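Local coordinates for putative peptide ABC-transport system periplasmic peptide-binding protein (Campylobacter jejuni, PDB 4OEV) that binds a nickel(II) ion, here together with oxalate, as the extracytoplasmic solute-binding component of an ABC-type nickel importer, at residues Glu24-Val29 against Gly479-Gly484; Ile8-Asn13 against Asp213-Asp218; Asp240-Met245 against Leu460-Val465. One frame throughout, in Å; residues are numbered along the deposited sequence.

The three contacts lie about 12 to 14 Å apart between centres and run from the metal site into the adjoining sheets. Contact 2 joins strand 6-11 to strand 214-216, contact 3 joins strands 241-246 and 454-467, and strands 214-216 and 454-467 are neighbours in one antiparallel sheet. Contact 1 unites loops near the start and the end of the chain and carries all three nickel-binding histidines. Along the sequence contact 2 closes before contact 3 opens, contact 1 spans contact 3, and the segments of contacts 1 and 2 alternate. Glu-12 from 8-13 and Asp-240 from 240-245 hydrogen-bond to the histidines of 479-484, so both other contacts add second-shell residues to the nickel site.

Contact 1. Residues Glu24-Val29 against Gly479-Gly484; sequences EDHDAV and GHHGVG. With NI (nickel (II) ion), chain C; OXL (oxalate ion), chain D.
At the start of 479-484 the chain turns tightly on itself: Gly-482 N bonds back to Gly-479 O, and Gly-479 N to Val-483 O. His-480 comes next, with CG anti to its backbone N (chi1 178°), and its NE2 binds nickel at 2.1 Å. The ND1 on the far side of this ring is held by Asp-240 OD1, which probably fixes the ring's rotation and makes it a more electron-rich ligand. The carbonyl O of His-480 is tied through one water to Asp-25 O, the water donating to both. His-481 differs in its first torsion, CG lying beside its own N, and adds NE2 at 2.2 Å from the metal, while its ND1 is hydrogen-bonded to Glu-12 OE1. The third imidazole crosses from the other loop: His-26 NE2 binds nickel at 2.2 Å, with its ring plane at 89° to that of His-480 and 54° to that of His-481. Together with oxalate O3 and O4, the latter 2.0 Å from nickel, and a water, this makes a six-coordinate site, three histidines against a bidentate chelator, in an extracytoplasmic nickel-binding protein of the solute-binding family 5. Arg-344 holds the oxalate as well. His-26 is itself positioned by its own segment, since ND1 donates to Glu-24 O at 2.7 Å from above the carbonyl plane. Gly-482 passes at positive phi to Val-483, whose CG2 lies 3.5 Å from His-26 O and equally near Asp-25 O, while CG1 rests by Asp-27 O.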
ATOM      1  N   GLU A  24       7.820   0.054   2.125  1.00 34.09           N
ATOM      2  CA  GLU A  24       6.962   0.661   1.111  1.00 36.15           C
ATOM      3  C   GLU A  24       5.552   0.089   1.146  1.00 34.66           C
ATOM      4  O   GLU A  24       4.837   0.167   0.156  1.00 31.91           O
ATOM      5  CB  GLU A  24       7.560   0.490  -0.295  1.00 36.71           C
ATOM      6  CG  GLU A  24       8.827   1.320  -0.458  1.00 42.13           C
ATOM      7  CD  GLU A  24       9.276   1.430  -1.891  1.00 49.42           C
ATOM      8  OE1 GLU A  24       9.280   0.410  -2.616  1.00 51.16           O
ATOM      9  OE2 GLU A  24       9.553   2.564  -2.320  1.00 50.88           O
ATOM     10  N   ASP A  25       5.178  -0.485   2.290  1.00 34.60           N
ATOM     11  CA  ASP A  25       3.856  -1.092   2.530  1.00 36.52           C
ATOM     12  C   ASP A  25       3.575  -2.203   1.508  1.00 34.45           C
ATOM     13  O   ASP A  25       2.411  -2.500   1.227  1.00 31.69           O
ATOM     14  CB  ASP A  25       2.699  -0.077   2.481  1.00 37.51           C
ATOM     15  CG  ASP A  25       2.709   0.920   3.629  1.00 43.37           C
ATOM     16  OD1 ASP A  25       3.483   0.733   4.585  1.00 48.98           O
ATOM     17  OD2 ASP A  25       1.912   1.896   3.597  1.00 41.05           O
ATOM     18  N   HIS A  26       4.620  -2.829   0.965  1.00 36.29           N
ATOM     19  CA  HIS A  26       4.390  -3.924   0.018  1.00 35.23           C
ATOM     20  C   HIS A  26       4.777  -5.307   0.533  1.00 37.01           C
ATOM     21  O   HIS A  26       4.387  -6.300  -0.057  1.00 36.03           O
ATOM     22  CB  HIS A  26       5.159  -3.709  -1.278  1.00 29.72           C
ATOM     23  CG  HIS A  26       4.473  -2.797  -2.216  1.00 28.64           C
ATOM     24  ND1 HIS A  26       4.395  -1.436  -2.012  1.00 25.93           N
ATOM     25  CD2 HIS A  26       3.772  -3.055  -3.354  1.00 26.80           C
ATOM     26  CE1 HIS A  26       3.702  -0.895  -3.008  1.00 31.16           C
ATOM     27  NE2 HIS A  26       3.305  -1.856  -3.804  1.00 26.86           N
ATOM     28  N   ASP A  27       5.522  -5.384   1.623  1.00 36.50           N
ATOM     29  CA  ASP A  27       6.050  -6.683   2.048  1.00 37.57           C
ATOM     30  C   ASP A  27       5.358  -7.256   3.282  1.00 36.26           C
ATOM     31  O   ASP A  27       4.553  -6.581   3.938  1.00 36.92           O
ATOM     32  CB  ASP A  27       7.537  -6.569   2.319  1.00 37.77           C
ATOM     33  CG  ASP A  27       7.817  -5.786   3.574  1.00 38.97           C
ATOM     34  OD1 ASP A  27       7.813  -6.422   4.639  1.00 40.79           O
ATOM     35  OD2 ASP A  27       8.011  -4.551   3.497  1.00 38.78           O
ATOM     36  N   ALA A  28       5.648  -8.522   3.571  1.00 37.82           N
ATOM     37  CA  ALA A  28       5.103  -9.167   4.765  1.00 38.13           C
ATOM     38  C   ALA A  28       6.203  -9.539   5.762  1.00 41.86           C
ATOM     39  O   ALA A  28       5.913 -10.237   6.752  1.00 42.25           O
ATOM     40  CB  ALA A  28       4.273 -10.425   4.397  1.00 34.45           C
ATOM     41  N   VAL A  29       7.451  -9.100   5.520  1.00 39.26           N
ATOM     42  CA  VAL A  29       8.560  -9.595   6.327  1.00 40.97           C
ATOM     43  C   VAL A  29       9.080  -8.605   7.393  1.00 40.76           C
ATOM     44  O   VAL A  29       9.524  -9.045   8.462  1.00 41.26           O
ATOM     45  CB  VAL A  29       9.767 -10.059   5.439  1.00 46.08           C
ATOM     46  CG1 VAL A  29       9.404 -11.319   4.697  1.00 44.66           C
ATOM     47  CG2 VAL A  29      10.188  -8.975   4.442  1.00 45.23           C
ATOM     48  N   GLY A 479      -4.719  -3.823   3.281  1.00 34.67           N
ATOM     49  CA  GLY A 479      -4.245  -2.699   2.499  1.00 32.79           C
ATOM     50  C   GLY A 479      -3.952  -3.167   1.094  1.00 32.48           C
ATOM     51  O   GLY A 479      -4.358  -4.260   0.666  1.00 32.11           O
ATOM     52  N   HIS A 480      -3.246  -2.302   0.400  1.00 28.74           N
ATOM     53  CA  HIS A 480      -2.765  -2.496  -0.959  1.00 30.11           C
ATOM     54  C   HIS A 480      -1.984  -3.822  -1.072  1.00 33.38           C
ATOM     55  O   HIS A 480      -1.166  -4.153  -0.193  1.00 30.65           O
ATOM     56  CB  HIS A 480      -1.930  -1.278  -1.319  1.00 28.63           C
ATOM     57  CG  HIS A 480      -1.315  -1.335  -2.662  1.00 26.25           C
ATOM     58  ND1 HIS A 480      -2.049  -1.625  -3.802  1.00 23.27           N
ATOM     59  CD2 HIS A 480      -0.040  -1.132  -3.069  1.00 26.27           C
ATOM     60  CE1 HIS A 480      -1.246  -1.611  -4.848  1.00 25.81           C
ATOM     61  NE2 HIS A 480      -0.025  -1.296  -4.454  1.00 21.15           N
ATOM     62  N   HIS A 481      -2.326  -4.598  -2.106  1.00 29.36           N
ATOM     63  CA  HIS A 481      -1.864  -5.970  -2.361  1.00 29.37           C
ATOM     64  C   HIS A 481      -2.299  -6.950  -1.296  1.00 31.59           C
ATOM     65  O   HIS A 481      -1.745  -8.033  -1.237  1.00 33.63           O
ATOM     66  CB  HIS A 481      -0.331  -6.100  -2.517  1.00 28.10           C
ATOM     67  CG  HIS A 481       0.242  -5.344  -3.685  1.00 31.05           C
ATOM     68  ND1 HIS A 481       0.184  -5.806  -4.994  1.00 35.12           N
ATOM     69  CD2 HIS A 481       0.927  -4.174  -3.731  1.00 30.24           C
ATOM     70  CE1 HIS A 481       0.785  -4.931  -5.792  1.00 32.61           C
ATOM     71  NE2 HIS A 481       1.253  -3.937  -5.048  1.00 34.50           N
ATOM     72  N   GLY A 482      -3.295  -6.587  -0.483  1.00 28.99           N
ATOM     73  CA  GLY A 482      -3.763  -7.442   0.579  1.00 29.49           C
ATOM     74  C   GLY A 482      -2.790  -7.481   1.755  1.00 32.57           C
ATOM     75  O   GLY A 482      -2.991  -8.264   2.719  1.00 34.24           O
ATOM     76  N   VAL A 483      -1.753  -6.637   1.698  1.00 30.44           N
ATOM     77  CA  VAL A 483      -0.777  -6.576   2.820  1.00 31.74           C
ATOM     78  C   VAL A 483      -1.520  -6.442   4.120  1.00 32.78           C
ATOM     79  O   VAL A 483      -2.503  -5.676   4.250  1.00 32.74           O
ATOM     80  CB  VAL A 483       0.263  -5.443   2.628  1.00 32.82           C
ATOM     81  CG1 VAL A 483       1.025  -5.125   3.905  1.00 36.81           C
ATOM     82  CG2 VAL A 483       1.300  -5.852   1.510  1.00 26.50           C
ATOM     83  N   GLY A 484      -1.102  -7.255   5.089  1.00 33.12           N
ATOM     84  CA  GLY A 484      -1.783  -7.270   6.344  1.00 36.36           C
ATOM     85  C   GLY A 484      -2.457  -8.590   6.547  1.00 37.67           C
ATOM     86  O   GLY A 484      -2.930  -8.844   7.631  1.00 37.05           O
TER
HETATM   87 NI    NI C 501       1.752  -1.841  -5.399  1.00 27.31          NI
HETATM   88  C1  OXL D 502       0.870  -0.695  -7.796  1.00 25.78           C
HETATM   89  C2  OXL D 502       1.836   0.253  -7.094  1.00 32.00           C
HETATM   90  O1  OXL D 502       0.209  -0.390  -8.877  1.00 25.19           O
HETATM   91  O2  OXL D 502       2.414   1.083  -7.818  1.00 35.76           O
HETATM   92  O3  OXL D 502       0.775  -1.831  -7.290  1.00 21.77           O
HETATM   93  O4  OXL D 502       2.167   0.111  -5.858  1.00 26.96           O
HETATM   94  O   HOH W   1       0.027  -2.134   1.475  1.00 31.60           O
HETATM   95  O   HOH W   2       3.390  -2.458  -6.306  1.00 17.81           O

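Contact 2. Residues Ile8-Asn13 against Asp213-Asp218; sequences IIAVEN and DAALID
Strands 8-11 and 214-216 run side by side in the same direction, their axes 4.9 Å apart at closest approach and inclined by 15°. Two backbone hydrogen bonds join the segments: Asp-213 N, just ahead of the second strand, donates to Ile-8 O at 2.8 Å, in the carbonyl plane, and Ala-10 N to Ala-214 O at 3.0 Å, nearly along the C=O axis. Farther on the strands part, and a water steps in, giving a hydrogen to Ala-10 O and accepting one from Leu-216 N. On its other edge strand 6-11 bonds to strand 191-196, through Ile-9 and Val-11, whereas Asp-213 bonds through its backbone to Asn-467 on strand 454-467. The contact is therefore a short parallel seam where the mixed sheet that begins with strand 6-11 meets the curled antiparallel sheet of strand 454-467. Asp-213 supplies the one side-chain hydrogen bond across it. Its CG sits beside its own backbone N (chi1 -73°), which carries OD2 back to Ile-8 N at 2.9 Å, taken on the lone pair away from OD1. Ile-8 is thus gripped at both N and O by one residue, and the same OD2 has a salt bridge to Lys-494. In the middle of the pairing Ile-9 has CG2 3.9 Å from Ala-214 O. At the other end the methyls of Ala-10 and Ala-215 stand side by side on the same face, CB to CB 3.6 Å.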
ATOM      1  N   ILE A   8       4.324 -22.238   5.455  1.00 49.09           N
ATOM      2  CA  ILE A   8       4.898 -21.663   4.245  1.00 47.09           C
ATOM      3  C   ILE A   8       3.852 -20.812   3.591  1.00 45.25           C
ATOM      4  O   ILE A   8       2.808 -21.308   3.195  1.00 43.53           O
ATOM      5  CB  ILE A   8       5.391 -22.719   3.261  1.00 45.47           C
ATOM      6  CG1 ILE A   8       6.291 -23.725   3.977  1.00 46.54           C
ATOM      7  CG2 ILE A   8       6.057 -22.051   2.054  1.00 43.72           C
ATOM      8  CD1 ILE A   8       7.030 -24.622   3.082  1.00 47.33           C
ATOM      9  N   ILE A   9       4.117 -19.513   3.509  1.00 46.19           N
ATOM     10  CA  ILE A   9       3.127 -18.577   2.970  1.00 43.24           C
ATOM     11  C   ILE A   9       3.655 -17.846   1.755  1.00 39.93           C
ATOM     12  O   ILE A   9       4.725 -17.256   1.792  1.00 38.71           O
ATOM     13  CB  ILE A   9       2.716 -17.521   4.003  1.00 45.35           C
ATOM     14  CG1 ILE A   9       2.276 -18.162   5.323  1.00 47.20           C
ATOM     15  CG2 ILE A   9       1.665 -16.566   3.442  1.00 44.66           C
ATOM     16  CD1 ILE A   9       1.911 -17.123   6.345  1.00 46.44           C
ATOM     17  N   ALA A  10       2.871 -17.872   0.681  1.00 39.50           N
ATOM     18  CA  ALA A  10       3.198 -17.110  -0.505  1.00 39.84           C
ATOM     19  C   ALA A  10       2.844 -15.646  -0.316  1.00 38.13           C
ATOM     20  O   ALA A  10       1.762 -15.302   0.179  1.00 33.52           O
ATOM     21  CB  ALA A  10       2.431 -17.669  -1.747  1.00 42.52           C
ATOM     22  N   VAL A  11       3.736 -14.782  -0.779  1.00 39.93           N
ATOM     23  CA  VAL A  11       3.482 -13.343  -0.773  1.00 38.50           C
ATOM     24  C   VAL A  11       3.889 -12.738  -2.118  1.00 34.42           C
ATOM     25  O   VAL A  11       4.972 -13.042  -2.630  1.00 38.02           O
ATOM     26  CB  VAL A  11       4.230 -12.653   0.377  1.00 37.69           C
ATOM     27  CG1 VAL A  11       4.106 -11.136   0.236  1.00 37.78           C
ATOM     28  CG2 VAL A  11       3.620 -13.104   1.708  1.00 33.78           C
ATOM     29  N   GLU A  12       3.029 -11.898  -2.685  1.00 31.29           N
ATOM     30  CA  GLU A  12       3.298 -11.343  -4.056  1.00 32.11           C
ATOM     31  C   GLU A  12       4.618 -10.534  -4.178  1.00 39.83           C
ATOM     32  O   GLU A  12       5.423 -10.769  -5.106  1.00 36.93           O
ATOM     33  CB  GLU A  12       2.131 -10.494  -4.498  1.00 32.87           C
ATOM     34  CG  GLU A  12       2.278  -9.920  -5.931  1.00 32.53           C
ATOM     35  CD  GLU A  12       1.228  -8.916  -6.228  1.00 32.66           C
ATOM     36  OE1 GLU A  12       0.407  -8.680  -5.319  1.00 30.24           O
ATOM     37  OE2 GLU A  12       1.210  -8.352  -7.356  1.00 34.58           O
ATOM     38  N   ASN A  13       4.852  -9.634  -3.210  1.00 37.72           N
ATOM     39  CA  ASN A  13       5.969  -8.696  -3.239  1.00 37.73           C
ATOM     40  C   ASN A  13       7.005  -9.032  -2.183  1.00 37.87           C
ATOM     41  O   ASN A  13       6.667  -9.597  -1.147  1.00 34.46           O
ATOM     42  CB  ASN A  13       5.451  -7.272  -3.016  1.00 36.16           C
ATOM     43  CG  ASN A  13       4.442  -6.871  -4.052  1.00 35.64           C
ATOM     44  OD1 ASN A  13       4.809  -6.609  -5.191  1.00 35.22           O
ATOM     45  ND2 ASN A  13       3.160  -6.826  -3.674  1.00 30.88           N
ATOM     46  N   ASP A 213       1.266 -23.352   2.152  1.00 48.73           N
ATOM     47  CA  ASP A 213       0.105 -23.503   3.027  1.00 43.51           C
ATOM     48  C   ASP A 213      -0.990 -22.508   2.757  1.00 42.03           C
ATOM     49  O   ASP A 213      -2.134 -22.745   3.102  1.00 47.09           O
ATOM     50  CB  ASP A 213       0.511 -23.341   4.513  1.00 44.45           C
ATOM     51  CG  ASP A 213       1.268 -24.531   5.041  1.00 50.62           C
ATOM     52  OD1 ASP A 213       0.767 -25.664   4.882  1.00 51.03           O
ATOM     53  OD2 ASP A 213       2.347 -24.327   5.661  1.00 50.39           O
ATOM     54  N   ALA A 214      -0.619 -21.360   2.212  1.00 40.87           N
ATOM     55  CA  ALA A 214      -1.546 -20.228   2.054  1.00 40.58           C
ATOM     56  C   ALA A 214      -1.032 -19.251   1.033  1.00 38.35           C
ATOM     57  O   ALA A 214       0.183 -19.070   0.918  1.00 38.95           O
ATOM     58  CB  ALA A 214      -1.748 -19.501   3.389  1.00 42.40           C
ATOM     59  N   ALA A 215      -1.967 -18.588   0.352  1.00 38.85           N
ATOM     60  CA  ALA A 215      -1.677 -17.499  -0.595  1.00 38.12           C
ATOM     61  C   ALA A 215      -2.930 -16.662  -0.817  1.00 38.41           C
ATOM     62  O   ALA A 215      -4.065 -17.175  -0.674  1.00 40.46           O
ATOM     63  CB  ALA A 215      -1.184 -18.035  -1.912  1.00 37.96           C
ATOM     64  N   LEU A 216      -2.763 -15.389  -1.182  1.00 33.91           N
ATOM     65  CA  LEU A 216      -3.924 -14.646  -1.713  1.00 33.64           C
ATOM     66  C   LEU A 216      -4.082 -15.041  -3.175  1.00 36.22           C
ATOM     67  O   LEU A 216      -3.092 -15.076  -3.927  1.00 37.06           O
ATOM     68  CB  LEU A 216      -3.761 -13.126  -1.630  1.00 34.33           C
ATOM     69  CG  LEU A 216      -3.567 -12.580  -0.236  1.00 34.78           C
ATOM     70  CD1 LEU A 216      -3.420 -11.007  -0.340  1.00 33.57           C
ATOM     71  CD2 LEU A 216      -4.724 -12.987   0.614  1.00 34.55           C
ATOM     72  N   ILE A 217      -5.315 -15.332  -3.567  1.00 34.29           N
ATOM     73  CA  ILE A 217      -5.608 -15.839  -4.915  1.00 35.71           C
ATOM     74  C   ILE A 217      -6.618 -14.974  -5.684  1.00 36.80           C
ATOM     75  O   ILE A 217      -7.730 -14.711  -5.201  1.00 38.38           O
ATOM     76  CB  ILE A 217      -6.156 -17.285  -4.846  1.00 33.11           C
ATOM     77  CG1 ILE A 217      -5.140 -18.214  -4.200  1.00 36.52           C
ATOM     78  CG2 ILE A 217      -6.545 -17.783  -6.260  1.00 35.89           C
ATOM     79  CD1 ILE A 217      -3.770 -18.250  -4.901  1.00 34.23           C
ATOM     80  N   ASP A 218      -6.246 -14.538  -6.886  1.00 39.09           N
ATOM     81  CA  ASP A 218      -7.179 -13.756  -7.697  1.00 39.20           C
ATOM     82  C   ASP A 218      -8.529 -14.437  -7.919  1.00 37.89           C
ATOM     83  O   ASP A 218      -8.612 -15.657  -8.094  1.00 33.93           O
ATOM     84  CB  ASP A 218      -6.593 -13.441  -9.061  1.00 37.74           C
ATOM     85  CG  ASP A 218      -7.429 -12.427  -9.790  1.00 38.91           C
ATOM     86  OD1 ASP A 218      -8.082 -12.762 -10.795  1.00 37.10           O
ATOM     87  OD2 ASP A 218      -7.440 -11.265  -9.329  1.00 35.87           O
TER
HETATM   88  O   HOH W   3      -0.168 -14.233  -1.552  1.00 32.12           O

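Contact 3. Residues Asp240-Met245 against Leu460-Val465; sequences DYRALM and LDFALV
Asp-240 has the best-held polar group, a buried carboxylate gripped by four hydrogen bonds, two to each oxygen. Two come from Arg-242, in an end-on salt bridge: NH1 lies 3.0 Å from OD1 and NH2 the same distance from OD2, both meeting the carboxylate from above its plane. The arginine chain gets there by bending at chi2 (-76°). The remaining two come from the nickel-binding loop, His-480 ND1 to OD1 and His-481 N to OD2. The nearby arginine probably favours the ionised form of the aspartate. From the other segment Leu-460 sets CD1 over the centre of one guanidinium face, 3.7 Å from Arg-242 CZ, and Phe-462 brings its ring edge up, CZ 3.3 Å from Asp-240 OD2, with ring and carboxylate planes 8° apart. Leu-460 N donates a nearly straight bond of 2.9 Å to Asp-240 O, almost along the C=O axis, the backbone link between the segments. Beyond it they diverge, 241-246 pairing with residues 455-458 of antiparallel strand 454-467 and, on its other side, with strand 379-384. An aspartate accepting from ND1 of a histidine whose NE2 binds metal is the familiar carboxylate-histidine-metal relay, here in the nickel site's second shell.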
ATOM      1  N   ASP A 240      -7.811  -1.340  -0.652  1.00 35.36           N
ATOM      2  CA  ASP A 240      -7.023  -1.376  -1.873  1.00 32.70           C
ATOM      3  C   ASP A 240      -7.873  -1.094  -3.116  1.00 31.71           C
ATOM      4  O   ASP A 240      -8.858  -1.793  -3.340  1.00 32.62           O
ATOM      5  CB  ASP A 240      -6.374  -2.750  -1.997  1.00 33.24           C
ATOM      6  CG  ASP A 240      -5.322  -2.791  -3.074  1.00 30.98           C
ATOM      7  OD1 ASP A 240      -4.918  -1.721  -3.576  1.00 32.81           O
ATOM      8  OD2 ASP A 240      -4.856  -3.889  -3.386  1.00 32.94           O
ATOM      9  N   TYR A 241      -7.502  -0.106  -3.924  1.00 30.84           N
ATOM     10  CA  TYR A 241      -8.252   0.132  -5.204  1.00 30.73           C
ATOM     11  C   TYR A 241      -7.367  -0.029  -6.453  1.00 28.79           C
ATOM     12  O   TYR A 241      -6.140   0.066  -6.379  1.00 25.92           O
ATOM     13  CB  TYR A 241      -8.904   1.529  -5.203  1.00 30.58           C
ATOM     14  CG  TYR A 241      -7.883   2.666  -5.141  1.00 31.08           C
ATOM     15  CD1 TYR A 241      -7.222   3.095  -6.298  1.00 31.97           C
ATOM     16  CD2 TYR A 241      -7.608   3.317  -3.945  1.00 31.23           C
ATOM     17  CE1 TYR A 241      -6.262   4.126  -6.237  1.00 31.79           C
ATOM     18  CE2 TYR A 241      -6.667   4.367  -3.885  1.00 30.56           C
ATOM     19  CZ  TYR A 241      -5.995   4.733  -5.024  1.00 31.99           C
ATOM     20  OH  TYR A 241      -5.062   5.737  -4.983  1.00 28.36           O
ATOM     21  N   ARG A 242      -7.991  -0.294  -7.610  1.00 30.04           N
ATOM     22  CA  ARG A 242      -7.305  -0.320  -8.889  1.00 31.27           C
ATOM     23  C   ARG A 242      -7.785   0.876  -9.701  1.00 28.14           C
ATOM     24  O   ARG A 242      -8.916   1.280  -9.563  1.00 26.95           O
ATOM     25  CB  ARG A 242      -7.573  -1.610  -9.719  1.00 30.49           C
ATOM     26  CG  ARG A 242      -6.999  -2.862  -9.044  1.00 30.35           C
ATOM     27  CD  ARG A 242      -5.500  -2.961  -9.192  1.00 29.82           C
ATOM     28  NE  ARG A 242      -4.963  -3.935  -8.259  1.00 31.51           N
ATOM     29  CZ  ARG A 242      -4.665  -3.681  -6.989  1.00 29.44           C
ATOM     30  NH1 ARG A 242      -4.853  -2.473  -6.456  1.00 29.94           N
ATOM     31  NH2 ARG A 242      -4.190  -4.650  -6.232  1.00 29.24           N
ATOM     32  N   ALA A 243      -6.899   1.415 -10.522  1.00 25.79           N
ATOM     33  CA  ALA A 243      -7.180   2.617 -11.329  1.00 24.08           C
ATOM     34  C   ALA A 243      -6.276   2.649 -12.528  1.00 27.68           C
ATOM     35  O   ALA A 243      -5.226   1.995 -12.507  1.00 28.78           O
ATOM     36  CB  ALA A 243      -6.981   3.930 -10.434  1.00 29.76           C
ATOM     37  N   LEU A 244      -6.671   3.410 -13.579  1.00 23.05           N
ATOM     38  CA  LEU A 244      -5.750   3.773 -14.642  1.00 27.20           C
ATOM     39  C   LEU A 244      -5.004   5.037 -14.202  1.00 27.37           C
ATOM     40  O   LEU A 244      -5.641   6.066 -13.975  1.00 24.55           O
ATOM     41  CB  LEU A 244      -6.466   4.065 -15.984  1.00 27.77           C
ATOM     42  CG  LEU A 244      -5.498   4.362 -17.111  1.00 26.34           C
ATOM     43  CD1 LEU A 244      -4.745   3.079 -17.349  1.00 25.34           C
ATOM     44  CD2 LEU A 244      -6.319   4.827 -18.429  1.00 25.96           C
ATOM     45  N   MET A 245      -3.676   4.947 -14.102  1.00 25.59           N
ATOM     46  CA  MET A 245      -2.808   6.117 -13.788  1.00 27.22           C
ATOM     47  C   MET A 245      -2.542   6.843 -15.105  1.00 27.07           C
ATOM     48  O   MET A 245      -1.940   6.249 -15.979  1.00 28.16           O
ATOM     49  CB  MET A 245      -1.476   5.653 -13.188  1.00 28.50           C
ATOM     50  CG  MET A 245      -0.416   6.762 -12.669  1.00 26.10           C
ATOM     51  SD  MET A 245       1.311   6.250 -12.985  1.00 33.20           S
ATOM     52  CE  MET A 245       1.402   6.533 -14.758  1.00 36.66           C
ATOM     53  N   LEU A 460     -11.065  -3.602  -4.060  1.00 31.18           N
ATOM     54  CA  LEU A 460     -11.007  -5.062  -4.086  1.00 33.02           C
ATOM     55  C   LEU A 460     -11.248  -5.752  -2.735  1.00 34.32           C
ATOM     56  O   LEU A 460     -10.821  -5.250  -1.671  1.00 31.53           O
ATOM     57  CB  LEU A 460      -9.642  -5.494  -4.604  1.00 33.92           C
ATOM     58  CG  LEU A 460      -9.162  -4.877  -5.882  1.00 33.50           C
ATOM     59  CD1 LEU A 460      -7.791  -5.453  -6.167  1.00 32.04           C
ATOM     60  CD2 LEU A 460     -10.160  -5.231  -7.046  1.00 32.91           C
ATOM     61  N   ASP A 461     -11.949  -6.886  -2.769  1.00 32.33           N
ATOM     62  CA  ASP A 461     -11.846  -7.841  -1.673  1.00 35.70           C
ATOM     63  C   ASP A 461     -10.715  -8.785  -2.013  1.00 36.77           C
ATOM     64  O   ASP A 461     -10.344  -8.943  -3.179  1.00 36.79           O
ATOM     65  CB  ASP A 461     -13.113  -8.654  -1.458  1.00 38.01           C
ATOM     66  CG  ASP A 461     -14.158  -7.907  -0.721  1.00 38.71           C
ATOM     67  OD1 ASP A 461     -13.890  -6.753  -0.354  1.00 39.17           O
ATOM     68  OD2 ASP A 461     -15.237  -8.490  -0.478  1.00 42.69           O
ATOM     69  N   PHE A 462     -10.189  -9.448  -0.996  1.00 37.01           N
ATOM     70  CA  PHE A 462      -9.137 -10.414  -1.238  1.00 37.44           C
ATOM     71  C   PHE A 462      -9.603 -11.770  -0.787  1.00 36.58           C
ATOM     72  O   PHE A 462     -10.375 -11.888   0.163  1.00 38.85           O
ATOM     73  CB  PHE A 462      -7.835 -10.008  -0.529  1.00 38.65           C
ATOM     74  CG  PHE A 462      -7.079  -8.947  -1.270  1.00 36.83           C
ATOM     75  CD1 PHE A 462      -6.204  -9.299  -2.285  1.00 37.47           C
ATOM     76  CD2 PHE A 462      -7.253  -7.616  -0.963  1.00 34.63           C
ATOM     77  CE1 PHE A 462      -5.520  -8.333  -3.030  1.00 38.54           C
ATOM     78  CE2 PHE A 462      -6.564  -6.624  -1.708  1.00 33.69           C
ATOM     79  CZ  PHE A 462      -5.698  -6.986  -2.719  1.00 36.80           C
ATOM     80  N   ALA A 463      -9.127 -12.790  -1.488  1.00 36.30           N
ATOM     81  CA  ALA A 463      -9.439 -14.155  -1.120  1.00 38.86           C
ATOM     82  C   ALA A 463      -8.187 -14.817  -0.563  1.00 37.59           C
ATOM     83  O   ALA A 463      -7.241 -15.095  -1.305  1.00 36.00           O
ATOM     84  CB  ALA A 463     -10.003 -14.950  -2.358  1.00 35.44           C
ATOM     85  N   LEU A 464      -8.173 -15.044   0.753  1.00 38.26           N
ATOM     86  CA  LEU A 464      -7.099 -15.808   1.361  1.00 36.60           C
ATOM     87  C   LEU A 464      -7.405 -17.280   1.243  1.00 38.33           C
ATOM     88  O   LEU A 464      -8.341 -17.803   1.884  1.00 38.06           O
ATOM     89  CB  LEU A 464      -6.887 -15.413   2.843  1.00 34.49           C
ATOM     90  CG  LEU A 464      -5.878 -16.271   3.620  1.00 41.08           C
ATOM     91  CD1 LEU A 464      -4.557 -16.439   2.876  1.00 38.95           C
ATOM     92  CD2 LEU A 464      -5.650 -15.632   5.015  1.00 38.08           C
ATOM     93  N   VAL A 465      -6.616 -17.976   0.443  1.00 35.33           N
ATOM     94  CA  VAL A 465      -6.896 -19.400   0.293  1.00 37.48           C
ATOM     95  C   VAL A 465      -5.926 -20.220   1.121  1.00 37.62           C
ATOM     96  O   VAL A 465      -4.712 -20.068   0.999  1.00 43.00           O
ATOM     97  CB  VAL A 465      -6.820 -19.880  -1.143  1.00 36.59           C
ATOM     98  CG1 VAL A 465      -7.150 -21.354  -1.181  1.00 39.44           C
ATOM     99  CG2 VAL A 465      -7.777 -19.082  -2.028  1.00 38.08           C
TER